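Local coordinates for multifunctional non-homologous end joining DNA repair protein LigD (Mycobacterium tuberculosis, PDB 2IRU) that probably works with Ku to repair DNA double-strand breaks by non-homologous end joining, this chain being its polymerase domain of the primase-polymerase type, at residues Q10-T15 / G101-A106; H181-L186 / I241-L246; A256-A261 / R269-D274. All blocks are in the same frame, centred on the assembly; numbering follows the deposited sequence.

Interaction 1: residues Q10-T15 / G101-A106; sequences QRVTLT and GLAWIA
Val-12 straddles the outer surface of a helix, its two methyls resting on successive residues, Ala-103 and Trp-104. One branch, CG1, lies against the backbone carbonyl of Ala-103, with 3.6 Å from Val-12 CG1 to Ala-103 O. The other bears on the backbone N and CA of the next residue, Trp-104, and on the root of its side chain, Val-12 CG2 standing 3.9 Å from Trp-104 CB. Between them the branch point itself meets a methyl, at 4.1 Å from Val-12 CB to Ala-103 CB. The first torsion decides this division: with CG1 opposite the backbone N of Val-12 (chi1 170°), the fork opens over the helix and both prongs find support. The indole of Trp-104 leads away from the segment, toward Leu-71, Pro-76 and Arg-54; of its side chain, CB is what meets segment 10-15. At the start of that segment the amide of Gln-10 hangs near the helix backbone, but its OE1 is hydrogen-bonded to Ser-98, whose hydroxyl is also bonded to Gly-101 N. Trp-78 and Thr-100 flank Val-12 further. The contact thus lays the N-terminal extended segment along helix 99-107, at the edge of the domain. With no hydrogen bond between the two segments, the join rests mainly on one branched side chain and van der Waals fit, and its polar ties run through neighbouring residues instead.

Interaction 2: residues H181-L186 / I241-L246; sequences HLYTPL and IAPYSL
Both aromatic residues of strand 180-186 that take part, His-181 and Tyr-183, carry CG opposite their own carbonyl carbon (chi1 -69° in each), and being two residues apart they project from the same side of the strand toward residues 241-246. The imidazole of His-181 meets the branch methyl of Ile-241, with 3.8 Å from His-181 NE2 to Ile-241 CG2, the two side chains crossing nearly at right angles. The phenol of Tyr-183 reaches the proline ring from the opposing direction, Tyr-183 CE2 lying 4.0 Å from Pro-243 CG. A water joins the tyrosine to the backbone of Ile-241: it gives a hydrogen bond to Ile-241 O at 2.6 Å and sits 2.5 Å from Tyr-183 OH, in the plane of the phenol ring. Pro-243 lies within a type II turn, closed by Ser-245 N bonding to Ala-242 O. His-181 probably binds substrate, and its ring also touches Asp-140, a likely manganese ligand. Strand 180-186 runs between strands 129-143 and 171-174, antiparallel to both, while helix 29-47 packs against the turn through Ala-242 and Tyr-244, and the contact lies between them, close to the centre of the domain.

Interaction 3: residues A256-A261 / R269-D274; sequences APRTWA and RQLSYD
At the margin of the mixed sheet the short, weakly bonded strand 271-272 pairs antiparallel with strand 253-257, and the contact packs beside that pairing where the chain returns after a short helix. Ala-256 and Leu-271 are the closest backbone neighbours, and their side chains meet directly, with 3.8 Å from Ala-256 CB to Leu-271 CD1. Arg-258 then folds back over the leucine. Its chain bends twice (chi2 -58°, chi3 -78°), which lays the guanidinium flat upon the isobutyl group: Leu-271 CG stands 3.6 Å from the guanidinium plane, over its centre, and Leu-271 CD1 comes within 3.6 Å of Arg-258 NE. The edge of the same group is used for bonding. Arg-258 NH1 donates to Arg-269 O at 3.0 Å in a nearly straight bond (165°), the acceptor lying close to the guanidinium plane. Beside it a water accepts from Arg-258 NH2 at 2.9 Å and also from Arg-269 N, so Arg-258 grips Arg-269 O directly and Arg-269 N through the water. Thr-174 on the adjoining strand is a further partner of Arg-258 NH1, and Glu-262 forms a long, weak ion pair with NE. The side chain of Arg-269 has its own partner, a salt bridge to Glu-275. A buried guanidinium is therefore served by its two chemistries at once: one face takes an aliphatic cover, while its edge spends N-H groups on a carbonyl, a hydroxyl and a water, consistent with a positive charge accommodated largely by neutral acceptors.

Burial and polarity rise together from interaction 1 to the other two. Interaction 1 is peripheral, about 20 Å from the chain centre, without a hydrogen bond between its segments and mainly apolar; interaction 2 lies nearly at that centre and joins its segments through a water as well as aliphatic-aromatic packing; interaction 3, about 14 Å out, adds a direct charged-group hydrogen bond. Interactions 2 and 3 both reach the mixed sheet and touch each other: Tyr-244 packs on Pro-257, Leu-246 on Tyr-273 and Leu-182 on Trp-260. Interaction 1 touches neither, yet helix 29-47 is common ground, since it packs against residues of both interactions 1 and 2.

Interaction 1: residues Q10-T15 / G101-A106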
loop_
_atom_site.group_PDB
_atom_site.type_symbol
_atom_site.label_atom_id
_atom_site.label_comp_id
_atom_site.label_asym_id
_atom_site.label_seq_id
_atom_site.Cartn_x
_atom_site.Cartn_y
_atom_site.Cartn_z
ATOM N N GLN A 10 5.798 1.787 24.944
ATOM C CA GLN A 10 4.872 1.134 24.007
ATOM C C GLN A 10 4.819 -0.352 24.306
ATOM O O GLN A 10 5.844 -1.025 24.258
ATOM C CB GLN A 10 5.383 1.321 22.598
ATOM C CG GLN A 10 5.600 2.824 22.256
ATOM C CD GLN A 10 5.838 3.085 20.757
ATOM O OE1 GLN A 10 6.018 2.166 19.972
ATOM N NE2 GLN A 10 5.838 4.372 20.375
ATOM N N ARG A 11 3.622 -0.854 24.578
ATOM C CA ARG A 11 3.426 -2.275 24.892
ATOM C C ARG A 11 2.121 -2.766 24.241
ATOM O O ARG A 11 1.102 -2.088 24.290
ATOM C CB ARG A 11 3.315 -2.492 26.403
ATOM C CG ARG A 11 4.478 -1.996 27.280
ATOM C CD ARG A 11 4.187 -2.281 28.756
ATOM N NE ARG A 11 4.939 -3.468 29.217
ATOM C CZ ARG A 11 4.373 -4.598 29.619
ATOM N NH1 ARG A 11 3.055 -4.698 29.645
ATOM N NH2 ARG A 11 5.112 -5.631 29.992
ATOM N N VAL A 12 2.167 -3.952 23.643
ATOM C CA VAL A 12 0.952 -4.571 23.102
ATOM C C VAL A 12 0.893 -5.992 23.598
ATOM O O VAL A 12 1.899 -6.706 23.570
ATOM C CB VAL A 12 0.970 -4.564 21.560
ATOM C CG1 VAL A 12 -0.185 -5.421 20.935
ATOM C CG2 VAL A 12 0.874 -3.138 21.086
ATOM N N THR A 13 -0.293 -6.367 24.055
ATOM C CA THR A 13 -0.543 -7.733 24.528
ATOM C C THR A 13 -1.371 -8.481 23.443
ATOM O O THR A 13 -2.501 -8.099 23.100
ATOM C CB THR A 13 -1.303 -7.768 25.886
ATOM O OG1 THR A 13 -0.561 -7.053 26.907
ATOM C CG2 THR A 13 -1.500 -9.238 26.314
ATOM N N LEU A 14 -0.793 -9.531 22.882
ATOM C CA LEU A 14 -1.525 -10.333 21.917
ATOM C C LEU A 14 -2.540 -11.199 22.697
ATOM O O LEU A 14 -2.193 -11.911 23.644
ATOM C CB LEU A 14 -0.580 -11.266 21.124
ATOM C CG LEU A 14 -1.216 -12.146 20.065
ATOM C CD1 LEU A 14 -1.862 -11.301 18.944
ATOM C CD2 LEU A 14 -0.177 -13.165 19.489
ATOM N N THR A 15 -3.798 -11.095 22.292
ATOM C CA THR A 15 -4.838 -11.969 22.802
ATOM C C THR A 15 -5.338 -12.935 21.736
ATOM O O THR A 15 -5.176 -12.667 20.548
ATOM C CB THR A 15 -6.077 -11.187 23.344
ATOM O OG1 THR A 15 -6.720 -10.533 22.245
ATOM C CG2 THR A 15 -5.636 -10.176 24.441
ATOM N N GLY A 101 3.829 -0.408 17.089
ATOM C CA GLY A 101 2.646 0.030 16.383
ATOM C C GLY A 101 2.123 -1.074 15.471
ATOM O O GLY A 101 0.925 -1.314 15.362
ATOM N N LEU A 102 3.047 -1.744 14.771
ATOM C CA LEU A 102 2.633 -2.863 13.913
ATOM C C LEU A 102 2.147 -4.060 14.750
ATOM O O LEU A 102 1.267 -4.793 14.310
ATOM C CB LEU A 102 3.755 -3.277 12.968
ATOM C CG LEU A 102 3.964 -2.312 11.809
ATOM C CD1 LEU A 102 5.280 -2.541 11.107
ATOM C CD2 LEU A 102 2.805 -2.351 10.807
ATOM N N ALA A 103 2.736 -4.255 15.927
ATOM C CA ALA A 103 2.175 -5.239 16.873
ATOM C C ALA A 103 0.697 -4.914 17.215
ATOM O O ALA A 103 -0.153 -5.815 17.319
ATOM C CB ALA A 103 3.033 -5.348 18.108
ATOM N N TRP A 104 0.395 -3.621 17.409
ATOM C CA TRP A 104 -0.996 -3.167 17.657
ATOM C C TRP A 104 -1.863 -3.465 16.419
ATOM O O TRP A 104 -2.961 -4.006 16.531
ATOM C CB TRP A 104 -1.005 -1.652 17.969
ATOM C CG TRP A 104 -2.372 -1.111 18.124
ATOM C CD1 TRP A 104 -3.263 -1.378 19.145
ATOM C CD2 TRP A 104 -3.075 -0.305 17.174
ATOM N NE1 TRP A 104 -4.451 -0.720 18.909
ATOM C CE2 TRP A 104 -4.359 -0.045 17.717
ATOM C CE3 TRP A 104 -2.720 0.281 15.940
ATOM C CZ2 TRP A 104 -5.308 0.750 17.039
ATOM C CZ3 TRP A 104 -3.634 1.061 15.268
ATOM C CH2 TRP A 104 -4.925 1.312 15.827
ATOM N N ILE A 105 -1.342 -3.190 15.224
ATOM C CA ILE A 105 -2.055 -3.518 13.992
ATOM C C ILE A 105 -2.432 -5.032 13.985
ATOM O O ILE A 105 -3.580 -5.397 13.717
ATOM C CB ILE A 105 -1.182 -3.157 12.797
ATOM C CG1 ILE A 105 -1.204 -1.622 12.588
ATOM C CG2 ILE A 105 -1.611 -3.936 11.536
ATOM C CD1 ILE A 105 -2.573 -1.059 12.183
ATOM N N ALA A 106 -1.481 -5.885 14.333
ATOM C CA ALA A 106 -1.731 -7.327 14.349
ATOM C C ALA A 106 -2.747 -7.693 15.419
ATOM O O ALA A 106 -3.673 -8.441 15.160
ATOM C CB ALA A 106 -0.437 -8.046 14.612
#

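Interaction 2: residues H181-L186 / I241-L246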
loop_
_atom_site.group_PDB
_atom_site.type_symbol
_atom_site.label_atom_id
_atom_site.label_comp_id
_atom_site.label_asym_id
_atom_site.label_seq_id
_atom_site.Cartn_x
_atom_site.Cartn_y
_atom_site.Cartn_z
ATOM N N HIS A 181 0.840 -2.668 -8.367
ATOM C CA HIS A 181 1.072 -1.255 -8.085
ATOM C C HIS A 181 2.495 -0.882 -8.468
ATOM O O HIS A 181 3.401 -1.706 -8.322
ATOM C CB HIS A 181 0.867 -0.904 -6.604
ATOM C CG HIS A 181 -0.557 -0.979 -6.165
ATOM N ND1 HIS A 181 -1.451 0.053 -6.382
ATOM C CD2 HIS A 181 -1.230 -1.921 -5.469
ATOM C CE1 HIS A 181 -2.628 -0.281 -5.874
ATOM N NE2 HIS A 181 -2.524 -1.488 -5.339
ATOM N N LEU A 182 2.675 0.344 -8.969
ATOM C CA LEU A 182 3.997 0.864 -9.318
ATOM C C LEU A 182 4.169 2.148 -8.505
ATOM O O LEU A 182 3.270 2.984 -8.520
ATOM C CB LEU A 182 4.128 1.239 -10.814
ATOM C CG LEU A 182 3.888 0.110 -11.827
ATOM C CD1 LEU A 182 4.166 0.611 -13.257
ATOM C CD2 LEU A 182 4.803 -1.072 -11.523
ATOM N N TYR A 183 5.276 2.266 -7.778
ATOM C CA TYR A 183 5.589 3.465 -7.011
ATOM C C TYR A 183 6.821 4.165 -7.602
ATOM O O TYR A 183 7.763 3.514 -8.043
ATOM C CB TYR A 183 5.921 3.105 -5.571
ATOM C CG TYR A 183 4.746 2.604 -4.765
ATOM C CD1 TYR A 183 3.925 3.508 -4.068
ATOM C CD2 TYR A 183 4.436 1.232 -4.692
ATOM C CE1 TYR A 183 2.835 3.072 -3.313
ATOM C CE2 TYR A 183 3.318 0.769 -3.921
ATOM C CZ TYR A 183 2.534 1.709 -3.225
ATOM O OH TYR A 183 1.441 1.302 -2.485
ATOM N N THR A 184 6.795 5.489 -7.579
ATOM C CA THR A 184 7.904 6.289 -8.073
ATOM C C THR A 184 8.173 7.447 -7.091
ATOM O O THR A 184 7.299 8.294 -6.872
ATOM C CB THR A 184 7.610 6.845 -9.458
ATOM O OG1 THR A 184 7.308 5.746 -10.350
ATOM C CG2 THR A 184 8.832 7.631 -9.916
ATOM N N PRO A 185 9.369 7.488 -6.495
ATOM C CA PRO A 185 9.599 8.638 -5.601
ATOM C C PRO A 185 9.822 9.922 -6.416
ATOM O O PRO A 185 10.450 9.895 -7.495
ATOM C CB PRO A 185 10.851 8.239 -4.821
ATOM C CG PRO A 185 11.586 7.302 -5.744
ATOM C CD PRO A 185 10.540 6.602 -6.590
ATOM N N LEU A 186 9.299 11.027 -5.890
ATOM C CA LEU A 186 9.415 12.337 -6.537
ATOM C C LEU A 186 10.725 13.029 -6.187
ATOM O O LEU A 186 11.122 13.076 -5.018
ATOM C CB LEU A 186 8.205 13.216 -6.176
ATOM C CG LEU A 186 6.821 12.749 -6.695
ATOM C CD1 LEU A 186 5.686 13.614 -6.124
ATOM C CD2 LEU A 186 6.699 12.647 -8.228
ATOM N N ILE A 241 -3.239 0.288 -0.370
ATOM C CA ILE A 241 -2.622 -0.795 0.413
ATOM C C ILE A 241 -1.108 -0.593 0.550
ATOM O O ILE A 241 -0.390 -0.372 -0.465
ATOM C CB ILE A 241 -2.924 -2.181 -0.205
ATOM C CG1 ILE A 241 -2.518 -3.315 0.751
ATOM C CG2 ILE A 241 -2.249 -2.373 -1.615
ATOM C CD1 ILE A 241 -3.530 -3.496 1.933
ATOM N N ALA A 242 -0.625 -0.673 1.777
ATOM C CA ALA A 242 0.786 -0.408 2.018
ATOM C C ALA A 242 1.692 -1.555 1.607
ATOM O O ALA A 242 1.357 -2.711 1.835
ATOM C CB ALA A 242 1.004 -0.083 3.447
ATOM N N PRO A 243 2.877 -1.229 1.034
ATOM C CA PRO A 243 3.811 -2.321 0.785
ATOM C C PRO A 243 4.029 -3.151 2.079
ATOM O O PRO A 243 4.122 -2.572 3.191
ATOM C CB PRO A 243 5.105 -1.606 0.396
ATOM C CG PRO A 243 4.625 -0.302 -0.244
ATOM C CD PRO A 243 3.405 0.080 0.597
ATOM N N TYR A 244 4.126 -4.463 1.890
ATOM C CA TYR A 244 4.262 -5.454 2.991
ATOM C C TYR A 244 2.986 -5.730 3.808
ATOM O O TYR A 244 2.972 -6.657 4.622
ATOM C CB TYR A 244 5.399 -5.108 3.930
ATOM C CG TYR A 244 6.730 -5.055 3.221
ATOM C CD1 TYR A 244 7.410 -6.251 2.916
ATOM C CD2 TYR A 244 7.334 -3.828 2.895
ATOM C CE1 TYR A 244 8.654 -6.228 2.276
ATOM C CE2 TYR A 244 8.596 -3.792 2.244
ATOM C CZ TYR A 244 9.235 -5.003 1.947
ATOM O OH TYR A 244 10.440 -5.030 1.327
ATOM N N SER A 245 1.922 -4.964 3.560
ATOM C CA SER A 245 0.643 -5.308 4.227
ATOM C C SER A 245 0.149 -6.670 3.770
ATOM O O SER A 245 0.243 -7.024 2.570
ATOM C CB SER A 245 -0.452 -4.275 3.894
ATOM O OG SER A 245 -1.673 -4.584 4.604
ATOM N N LEU A 246 -0.432 -7.408 4.708
ATOM C CA LEU A 246 -1.217 -8.601 4.375
ATOM C C LEU A 246 -2.467 -8.120 3.639
ATOM O O LEU A 246 -2.843 -6.919 3.730
ATOM C CB LEU A 246 -1.655 -9.331 5.666
ATOM C CG LEU A 246 -0.553 -10.089 6.403
ATOM C CD1 LEU A 246 -0.986 -10.480 7.797
ATOM C CD2 LEU A 246 -0.199 -11.357 5.656
HETATM O O HOH W 1 1.126 -1.213 -2.433
#

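Interaction 3: residues A256-A261 / R269-D274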
loop_
_atom_site.group_PDB
_atom_site.type_symbol
_atom_site.label_atom_id
_atom_site.label_comp_id
_atom_site.label_asym_id
_atom_site.label_seq_id
_atom_site.Cartn_x
_atom_site.Cartn_y
_atom_site.Cartn_z
ATOM N N ALA A 256 3.566 -7.219 -2.141
ATOM C CA ALA A 256 4.980 -7.656 -2.077
ATOM C C ALA A 256 5.858 -6.923 -3.108
ATOM O O ALA A 256 5.576 -7.036 -4.316
ATOM C CB ALA A 256 5.118 -9.174 -2.293
ATOM N N PRO A 257 6.926 -6.219 -2.650
ATOM C CA PRO A 257 7.864 -5.670 -3.647
ATOM C C PRO A 257 8.508 -6.764 -4.482
ATOM O O PRO A 257 8.849 -7.867 -3.964
ATOM C CB PRO A 257 8.944 -4.965 -2.798
ATOM C CG PRO A 257 8.263 -4.617 -1.522
ATOM C CD PRO A 257 7.298 -5.818 -1.282
ATOM N N ARG A 258 8.682 -6.448 -5.771
ATOM C CA ARG A 258 9.280 -7.379 -6.733
ATOM C C ARG A 258 10.409 -6.681 -7.485
ATOM O O ARG A 258 10.516 -5.440 -7.477
ATOM C CB ARG A 258 8.237 -7.876 -7.756
ATOM C CG ARG A 258 6.911 -8.371 -7.138
ATOM C CD ARG A 258 7.095 -9.518 -6.133
ATOM N NE ARG A 258 7.303 -10.826 -6.770
ATOM C CZ ARG A 258 6.322 -11.653 -7.145
ATOM N NH1 ARG A 258 5.039 -11.317 -6.991
ATOM N NH2 ARG A 258 6.621 -12.832 -7.680
ATOM N N THR A 259 11.261 -7.498 -8.100
ATOM C CA THR A 259 12.198 -6.991 -9.122
ATOM C C THR A 259 11.521 -6.938 -10.505
ATOM O O THR A 259 10.547 -7.667 -10.790
ATOM C CB THR A 259 13.456 -7.870 -9.228
ATOM O OG1 THR A 259 13.097 -9.127 -9.799
ATOM C CG2 THR A 259 14.095 -8.111 -7.850
ATOM N N TRP A 260 12.075 -6.108 -11.382
ATOM C CA TRP A 260 11.562 -6.036 -12.752
ATOM C C TRP A 260 11.692 -7.405 -13.451
ATOM O O TRP A 260 10.774 -7.836 -14.151
ATOM C CB TRP A 260 12.236 -4.889 -13.504
ATOM C CG TRP A 260 11.623 -3.565 -13.081
ATOM C CD1 TRP A 260 12.152 -2.648 -12.202
ATOM C CD2 TRP A 260 10.341 -3.052 -13.470
ATOM N NE1 TRP A 260 11.286 -1.581 -12.039
ATOM C CE2 TRP A 260 10.165 -1.808 -12.804
ATOM C CE3 TRP A 260 9.330 -3.510 -14.335
ATOM C CZ2 TRP A 260 9.021 -1.011 -12.986
ATOM C CZ3 TRP A 260 8.178 -2.720 -14.501
ATOM C CH2 TRP A 260 8.032 -1.496 -13.815
ATOM N N ALA A 261 12.783 -8.120 -13.185
ATOM C CA ALA A 261 12.991 -9.434 -13.802
ATOM C C ALA A 261 11.949 -10.440 -13.337
ATOM O O ALA A 261 11.516 -11.297 -14.107
ATOM C CB ALA A 261 14.421 -9.954 -13.561
ATOM N N ARG A 269 2.980 -14.795 -9.867
ATOM C CA ARG A 269 1.827 -14.906 -9.011
ATOM C C ARG A 269 2.021 -14.046 -7.781
ATOM O O ARG A 269 3.118 -13.541 -7.529
ATOM C CB ARG A 269 1.626 -16.349 -8.582
ATOM C CG ARG A 269 2.845 -16.936 -7.927
ATOM C CD ARG A 269 2.520 -18.260 -7.282
ATOM N NE ARG A 269 3.701 -18.845 -6.661
ATOM C CZ ARG A 269 4.208 -18.495 -5.479
ATOM N NH1 ARG A 269 3.656 -17.519 -4.727
ATOM N NH2 ARG A 269 5.297 -19.134 -5.050
ATOM N N GLN A 270 0.947 -13.902 -7.014
ATOM C CA GLN A 270 1.009 -13.157 -5.752
ATOM C C GLN A 270 1.819 -13.967 -4.729
ATOM O O GLN A 270 1.802 -15.215 -4.775
ATOM C CB GLN A 270 -0.405 -12.924 -5.230
ATOM C CG GLN A 270 -1.308 -12.200 -6.219
ATOM C CD GLN A 270 -0.780 -10.815 -6.587
ATOM O OE1 GLN A 270 -0.095 -10.153 -5.791
ATOM N NE2 GLN A 270 -1.110 -10.372 -7.807
ATOM N N LEU A 271 2.497 -13.277 -3.812
ATOM C CA LEU A 271 3.312 -13.964 -2.814
ATOM C C LEU A 271 2.631 -14.040 -1.455
ATOM O O LEU A 271 1.875 -13.145 -1.089
ATOM C CB LEU A 271 4.679 -13.290 -2.666
ATOM C CG LEU A 271 5.555 -13.185 -3.912
ATOM C CD1 LEU A 271 6.773 -12.366 -3.570
ATOM C CD2 LEU A 271 5.953 -14.559 -4.472
ATOM N N SER A 272 2.911 -15.117 -0.722
ATOM C CA SER A 272 2.345 -15.307 0.620
ATOM C C SER A 272 3.260 -14.671 1.659
ATOM O O SER A 272 4.473 -14.493 1.413
ATOM C CB SER A 272 2.262 -16.820 0.847
ATOM O OG SER A 272 1.404 -17.097 1.930
ATOM N N TYR A 273 2.698 -14.346 2.830
ATOM C CA TYR A 273 3.491 -13.782 3.899
ATOM C C TYR A 273 4.778 -14.539 4.240
ATOM O O TYR A 273 5.823 -13.914 4.500
ATOM C CB TYR A 273 2.643 -13.560 5.156
ATOM C CG TYR A 273 2.397 -14.809 5.970
ATOM C CD1 TYR A 273 3.162 -15.066 7.122
ATOM C CD2 TYR A 273 1.410 -15.726 5.621
ATOM C CE1 TYR A 273 2.987 -16.190 7.884
ATOM C CE2 TYR A 273 1.229 -16.891 6.388
ATOM C CZ TYR A 273 2.005 -17.093 7.546
ATOM O OH TYR A 273 1.831 -18.209 8.320
ATOM N N ASP A 274 4.714 -15.868 4.244
ATOM C CA ASP A 274 5.906 -16.667 4.546
ATOM C C ASP A 274 7.017 -16.468 3.508
ATOM O O ASP A 274 8.193 -16.345 3.872
ATOM C CB ASP A 274 5.548 -18.130 4.746
ATOM C CG ASP A 274 4.847 -18.726 3.544
ATOM O OD1 ASP A 274 3.696 -18.326 3.245
ATOM O OD2 ASP A 274 5.448 -19.602 2.905
HETATM O O HOH W 2 5.746 -15.286 -8.885
#